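Local coordinates for serine--tRNA ligase (Pyrococcus horikoshii, PDB 2DQ0), which catalyses the ATP-dependent attachment of serine to tRNA(Ser), and probably also to tRNA(Sec), as a homodimeric class II aminoacyl-tRNA synthetase, at residues Gln332-Pro337 / Val415-Asn420; Pro337-Asn342 / Asp357-Met362. All coordinates share one frame; numbering follows the deposited sequence.

Contact 1. Residues Gln332-Pro337 / Val415-Asn420; sequences QELEIP and VAILEN
Ile336 projects from the turn after helix 316-333 against the last turn of helix 410-420, where Ala416, Ile417 and Asn420 receive it. Its CG1 stands beside the backbone N (chi1 -58°), which leaves CG2 anti to it, 4.0 Å from Ala416 CB and 3.6 Å from Asn420 ND2. The other branch carries CD1 over the helix backbone, 3.6 Å from Ala416 O and 4.2 Å from Ile417 CG1. A beta-branched residue suits this place because one arm can touch Ala416 and Asn420 while the other meets the helix backbone and Ile417. Alongside, Leu334 meets Ile417 slantwise, its CG 4.1 Å from Ile417 CD1, while Leu199 and Phe202 of helix 190-209 touch Leu334 as well.

Asn420 is the polar member of the cluster. Its ND2 gives a bent hydrogen bond to Ala416 O (2.9 Å, N-H...O angle 142°) and another to Trp361 O, so the buried amide has partners for its hydrogens. Ala416 O also accepts the helical bond from Asn420 N, the two donors coming from opposite faces of the carbonyl plane. The amide oxygen is turned the other way, tip to tip with the Pro337 ring, OD1 being 3.7 Å from Pro337 CG. A leucine at Asn420 would probably leave Trp361 O without this N-H partner and disturb the fit against Ile336 and Pro337.

No hydrogen bond crosses the contact; van der Waals contact, partly of carbon against polar atoms, does the joining. Leu334 and Ile336 flank Glu335, whose positive phi (56°) ends helix 316-333 in a Schellman motif and sends the chain toward strand 338-342. The arrangement thus joins a Schellman-capped helix to the end of helix 410-420, which follows strand 398-406 as the motif 3 helix does in class II synthetases.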
loop_
_atom_site.group_PDB
_atom_site.type_symbol
_atom_site.label_atom_id
_atom_site.label_comp_id
_atom_site.label_asym_id
_atom_site.label_seq_id
_atom_site.Cartn_x
_atom_site.Cartn_y
_atom_site.Cartn_z
ATOM N N GLN A 332 10.566 -9.404 -24.811
ATOM C CA GLN A 332 10.679 -9.628 -26.247
ATOM C C GLN A 332 9.294 -9.393 -26.876
ATOM O O GLN A 332 9.187 -8.712 -27.904
ATOM C CB GLN A 332 11.187 -11.031 -26.550
ATOM C CG GLN A 332 12.617 -11.231 -26.116
ATOM C CD GLN A 332 13.091 -12.652 -26.302
ATOM O OE1 GLN A 332 14.186 -13.013 -25.875
ATOM N NE2 GLN A 332 12.273 -13.464 -26.942
ATOM N N GLU A 333 8.229 -9.908 -26.257
ATOM C CA GLU A 333 6.889 -9.675 -26.812
ATOM C C GLU A 333 6.557 -8.170 -26.783
ATOM O O GLU A 333 5.874 -7.641 -27.668
ATOM C CB GLU A 333 5.832 -10.479 -26.043
ATOM C CG GLU A 333 6.072 -12.001 -26.100
ATOM C CD GLU A 333 4.799 -12.838 -25.947
ATOM O OE1 GLU A 333 4.577 -13.424 -24.860
ATOM O OE2 GLU A 333 4.024 -12.906 -26.926
ATOM N N LEU A 334 7.054 -7.490 -25.752
ATOM C CA LEU A 334 6.857 -6.061 -25.580
ATOM C C LEU A 334 7.766 -5.304 -26.561
ATOM O O LEU A 334 7.754 -4.067 -26.613
ATOM C CB LEU A 334 7.194 -5.681 -24.136
ATOM C CG LEU A 334 6.052 -5.324 -23.189
ATOM C CD1 LEU A 334 4.759 -5.800 -23.737
ATOM C CD2 LEU A 334 6.310 -5.900 -21.822
ATOM N N GLU A 335 8.550 -6.066 -27.326
ATOM C CA GLU A 335 9.469 -5.522 -28.326
ATOM C C GLU A 335 10.439 -4.516 -27.698
ATOM O O GLU A 335 10.617 -3.395 -28.201
ATOM C CB GLU A 335 8.684 -4.843 -29.458
ATOM C CG GLU A 335 7.630 -5.710 -30.147
ATOM C CD GLU A 335 6.776 -4.924 -31.145
ATOM O OE1 GLU A 335 5.581 -5.268 -31.341
ATOM O OE2 GLU A 335 7.303 -3.955 -31.741
ATOM N N ILE A 336 11.067 -4.919 -26.598
ATOM C CA ILE A 336 12.015 -4.041 -25.921
ATOM C C ILE A 336 13.426 -4.612 -25.973
ATOM O O ILE A 336 13.729 -5.619 -25.324
ATOM C CB ILE A 336 11.628 -3.800 -24.435
ATOM C CG1 ILE A 336 10.218 -3.195 -24.346
ATOM C CG2 ILE A 336 12.628 -2.829 -23.793
ATOM C CD1 ILE A 336 10.087 -1.783 -24.960
ATOM N N PRO A 337 14.312 -3.970 -26.744
ATOM C CA PRO A 337 15.680 -4.485 -26.824
ATOM C C PRO A 337 16.347 -4.400 -25.442
ATOM O O PRO A 337 16.089 -3.489 -24.666
ATOM C CB PRO A 337 16.321 -3.612 -27.909
ATOM C CG PRO A 337 15.597 -2.291 -27.752
ATOM C CD PRO A 337 14.156 -2.695 -27.472
ATOM N N VAL A 415 8.448 3.050 -18.723
ATOM C CA VAL A 415 9.482 3.936 -19.253
ATOM C C VAL A 415 10.071 3.265 -20.492
ATOM O O VAL A 415 10.180 3.897 -21.552
ATOM C CB VAL A 415 10.648 4.274 -18.228
ATOM C CG1 VAL A 415 10.090 4.865 -16.966
ATOM C CG2 VAL A 415 11.440 3.065 -17.903
ATOM N N ALA A 416 10.406 1.980 -20.383
ATOM C CA ALA A 416 10.980 1.296 -21.531
ATOM C C ALA A 416 10.070 1.388 -22.757
ATOM O O ALA A 416 10.555 1.616 -23.872
ATOM C CB ALA A 416 11.293 -0.158 -21.201
ATOM N N ILE A 417 8.758 1.246 -22.557
ATOM C CA ILE A 417 7.835 1.304 -23.683
ATOM C C ILE A 417 7.744 2.699 -24.266
ATOM O O ILE A 417 7.724 2.855 -25.485
ATOM C CB ILE A 417 6.423 0.786 -23.290
ATOM C CG1 ILE A 417 6.500 -0.726 -23.053
ATOM C CG2 ILE A 417 5.384 1.130 -24.373
ATOM C CD1 ILE A 417 5.206 -1.352 -22.622
ATOM N N LEU A 418 7.716 3.716 -23.411
ATOM C CA LEU A 418 7.625 5.094 -23.903
ATOM C C LEU A 418 8.892 5.485 -24.666
ATOM O O LEU A 418 8.829 6.075 -25.745
ATOM C CB LEU A 418 7.408 6.088 -22.750
ATOM C CG LEU A 418 6.085 6.054 -21.975
ATOM C CD1 LEU A 418 6.066 7.099 -20.863
ATOM C CD2 LEU A 418 4.960 6.318 -22.954
ATOM N N GLU A 419 10.046 5.153 -24.107
ATOM C CA GLU A 419 11.275 5.525 -24.757
ATOM C C GLU A 419 11.606 4.699 -25.987
ATOM O O GLU A 419 12.158 5.224 -26.932
ATOM C CB GLU A 419 12.437 5.535 -23.744
ATOM C CG GLU A 419 12.425 6.808 -22.873
ATOM C CD GLU A 419 13.656 7.010 -21.969
ATOM O OE1 GLU A 419 14.761 6.501 -22.292
ATOM O OE2 GLU A 419 13.516 7.723 -20.938
ATOM N N ASN A 420 11.218 3.433 -26.005
ATOM C CA ASN A 420 11.528 2.574 -27.144
ATOM C C ASN A 420 10.528 2.584 -28.291
ATOM O O ASN A 420 10.875 2.198 -29.412
ATOM C CB ASN A 420 11.719 1.137 -26.671
ATOM C CG ASN A 420 13.094 0.899 -26.095
ATOM O OD1 ASN A 420 14.093 0.965 -26.809
ATOM N ND2 ASN A 420 13.159 0.630 -24.795
#

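Contact 2. Residues Pro337-Asn342 / Asp357-Met362; sequences PYRVVN and DIEAWM
Arg339 and Glu359 face each other as a hydrogen-bonded antiparallel pair, and their long, oppositely charged side chains meet across adjacent strands in a salt bridge. Arg339 approaches side-on with two nitrogens, NE at 2.8 Å and NH1 at 2.7 Å, both directed to Glu359 OE2. That oxygen lies in the guanidinium plane, takes NH1 on its syn lone pair and meets NE nearly in line with its C-O bond; the guanidinium and carboxylate planes are nearly coplanar, 24° apart. The arginine's first torsion (chi1 71°) sets CG between the backbone N and carbonyl carbon, from where the extended chain reaches across the strands. Val341 packs CG2 against Glu359 OE2 at 3.7 Å, and Gln145 O accepts from Arg339 NH2, which helps fix the guanidinium's rotation.

On the other face, Ile358 CG2 sits 3.8 Å from Tyr338 CG, and Val340 CG1 lies at the edge of the tyrosine ring. The flat ring and the branched side chain suit this buried face, meeting carbon to carbon. The tyrosine hydroxyl bonds to Glu328 of helix 316-333.

Backbone bonds hold the register, including Trp361 N to Pro337 O (3.0 Å) and a reciprocal pair between Val341 and Asp357. The two strands form a beta hairpin within the mixed sheet of the catalytic core, flanked by antiparallel strands 124-129 on one side and 367-376 on the other, with helix 410-420 packing on Met362.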
loop_
_atom_site.group_PDB
_atom_site.type_symbol
_atom_site.label_atom_id
_atom_site.label_comp_id
_atom_site.label_asym_id
_atom_site.label_seq_id
_atom_site.Cartn_x
_atom_site.Cartn_y
_atom_site.Cartn_z
ATOM N N PRO A 337 14.312 -3.970 -26.744
ATOM C CA PRO A 337 15.680 -4.485 -26.824
ATOM C C PRO A 337 16.347 -4.400 -25.442
ATOM O O PRO A 337 16.089 -3.489 -24.666
ATOM C CB PRO A 337 16.321 -3.612 -27.909
ATOM C CG PRO A 337 15.597 -2.291 -27.752
ATOM C CD PRO A 337 14.156 -2.695 -27.472
ATOM N N TYR A 338 17.196 -5.371 -25.136
ATOM C CA TYR A 338 17.827 -5.431 -23.827
ATOM C C TYR A 338 19.085 -6.280 -23.875
ATOM O O TYR A 338 19.451 -6.848 -24.908
ATOM C CB TYR A 338 16.845 -6.063 -22.828
ATOM C CG TYR A 338 16.533 -7.537 -23.102
ATOM C CD1 TYR A 338 17.398 -8.543 -22.678
ATOM C CD2 TYR A 338 15.392 -7.918 -23.822
ATOM C CE1 TYR A 338 17.152 -9.894 -22.963
ATOM C CE2 TYR A 338 15.130 -9.275 -24.118
ATOM C CZ TYR A 338 16.019 -10.256 -23.687
ATOM O OH TYR A 338 15.806 -11.585 -24.008
ATOM N N ARG A 339 19.732 -6.366 -22.728
ATOM C CA ARG A 339 20.921 -7.169 -22.574
ATOM C C ARG A 339 20.768 -7.735 -21.151
ATOM O O ARG A 339 20.290 -7.035 -20.261
ATOM C CB ARG A 339 22.178 -6.286 -22.698
ATOM C CG ARG A 339 22.402 -5.343 -21.528
ATOM C CD ARG A 339 23.646 -4.494 -21.658
ATOM N NE ARG A 339 23.961 -3.931 -20.351
ATOM C CZ ARG A 339 25.155 -3.486 -19.980
ATOM N NH1 ARG A 339 25.333 -3.007 -18.755
ATOM N NH2 ARG A 339 26.172 -3.522 -20.830
ATOM N N VAL A 340 21.094 -9.001 -20.926
ATOM C CA VAL A 340 20.961 -9.491 -19.563
ATOM C C VAL A 340 22.358 -9.587 -19.007
ATOM O O VAL A 340 23.305 -9.942 -19.704
ATOM C CB VAL A 340 20.183 -10.846 -19.449
ATOM C CG1 VAL A 340 19.651 -11.266 -20.795
ATOM C CG2 VAL A 340 21.035 -11.897 -18.779
ATOM N N VAL A 341 22.474 -9.262 -17.733
ATOM C CA VAL A 341 23.760 -9.215 -17.089
ATOM C C VAL A 341 23.928 -10.158 -15.907
ATOM O O VAL A 341 22.973 -10.463 -15.207
ATOM C CB VAL A 341 24.011 -7.747 -16.643
ATOM C CG1 VAL A 341 25.121 -7.671 -15.637
ATOM C CG2 VAL A 341 24.334 -6.889 -17.856
ATOM N N ASN A 342 25.147 -10.646 -15.709
ATOM C CA ASN A 342 25.428 -11.481 -14.564
ATOM C C ASN A 342 26.050 -10.498 -13.586
ATOM O O ASN A 342 27.102 -9.912 -13.837
ATOM C CB ASN A 342 26.421 -12.585 -14.900
ATOM C CG ASN A 342 26.668 -13.531 -13.722
ATOM O OD1 ASN A 342 26.133 -13.339 -12.613
ATOM N ND2 ASN A 342 27.486 -14.556 -13.957
ATOM N N ASP A 357 20.178 -9.722 -14.266
ATOM C CA ASP A 357 19.346 -8.538 -14.432
ATOM C C ASP A 357 19.029 -8.330 -15.907
ATOM O O ASP A 357 19.828 -8.650 -16.790
ATOM C CB ASP A 357 20.069 -7.275 -13.943
ATOM C CG ASP A 357 20.003 -7.082 -12.436
ATOM O OD1 ASP A 357 19.672 -8.040 -11.703
ATOM O OD2 ASP A 357 20.308 -5.958 -11.981
ATOM N N ILE A 358 17.851 -7.808 -16.184
ATOM C CA ILE A 358 17.529 -7.480 -17.550
ATOM C C ILE A 358 17.599 -5.957 -17.603
ATOM O O ILE A 358 16.808 -5.277 -16.942
ATOM C CB ILE A 358 16.123 -7.902 -17.937
ATOM C CG1 ILE A 358 15.997 -9.425 -17.849
ATOM C CG2 ILE A 358 15.818 -7.383 -19.345
ATOM C CD1 ILE A 358 14.640 -9.970 -18.252
ATOM N N GLU A 359 18.558 -5.424 -18.359
ATOM C CA GLU A 359 18.703 -3.976 -18.498
ATOM C C GLU A 359 18.241 -3.627 -19.881
ATOM O O GLU A 359 18.848 -4.050 -20.860
ATOM C CB GLU A 359 20.154 -3.539 -18.313
ATOM C CG GLU A 359 20.686 -3.727 -16.888
ATOM C CD GLU A 359 22.204 -3.577 -16.800
ATOM O OE1 GLU A 359 22.762 -3.581 -15.681
ATOM O OE2 GLU A 359 22.850 -3.462 -17.859
ATOM N N ALA A 360 17.142 -2.883 -19.961
ATOM C CA ALA A 360 16.575 -2.473 -21.250
ATOM C C ALA A 360 17.287 -1.283 -21.787
ATOM O O ALA A 360 17.746 -0.433 -21.037
ATOM C CB ALA A 360 15.109 -2.125 -21.125
ATOM N N TRP A 361 17.371 -1.239 -23.104
ATOM C CA TRP A 361 17.982 -0.128 -23.788
ATOM C C TRP A 361 16.955 1.007 -23.674
ATOM O O TRP A 361 15.773 0.815 -23.947
ATOM C CB TRP A 361 18.229 -0.479 -25.265
ATOM C CG TRP A 361 18.739 0.713 -25.995
ATOM C CD1 TRP A 361 18.098 1.420 -26.974
ATOM C CD2 TRP A 361 19.943 1.429 -25.702
ATOM N NE1 TRP A 361 18.826 2.541 -27.308
ATOM C CE2 TRP A 361 19.965 2.572 -26.541
ATOM C CE3 TRP A 361 21.002 1.219 -24.811
ATOM C CZ2 TRP A 361 21.017 3.509 -26.514
ATOM C CZ3 TRP A 361 22.046 2.142 -24.781
ATOM C CH2 TRP A 361 22.044 3.275 -25.631
ATOM N N MET A 362 17.395 2.184 -23.260
ATOM C CA MET A 362 16.483 3.305 -23.121
ATOM C C MET A 362 16.898 4.384 -24.111
ATOM O O MET A 362 17.735 5.244 -23.825
ATOM C CB MET A 362 16.519 3.832 -21.677
ATOM C CG MET A 362 16.136 2.786 -20.615
ATOM S SD MET A 362 14.365 2.262 -20.675
ATOM C CE MET A 362 14.220 1.418 -19.093
#

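Pro337 belongs to both contacts: contact 1 leads the chain out of helix 316-333, and contact 2 takes it on as strand 338-342, nested within the loop that contact 1 closes. Their centres are 11 Å apart. Two hydrogen bonds tie them together, Asn420 ND2 to Trp361 O at 2.8 Å and Gln332 OE1 with Tyr338 OH at 2.9 Å, and Met362 packs on Val415 and Glu419. Contact 2 comes nearer the seryl-adenylate analogue, about 6 Å from the side chain of Asp357, which bonds to Ser373 of the predicted ATP site. In contact 1 the side chain of Ala416 is about 9 Å from the ligand and about 5 Å from that of Val371, consistent with a second-shell position.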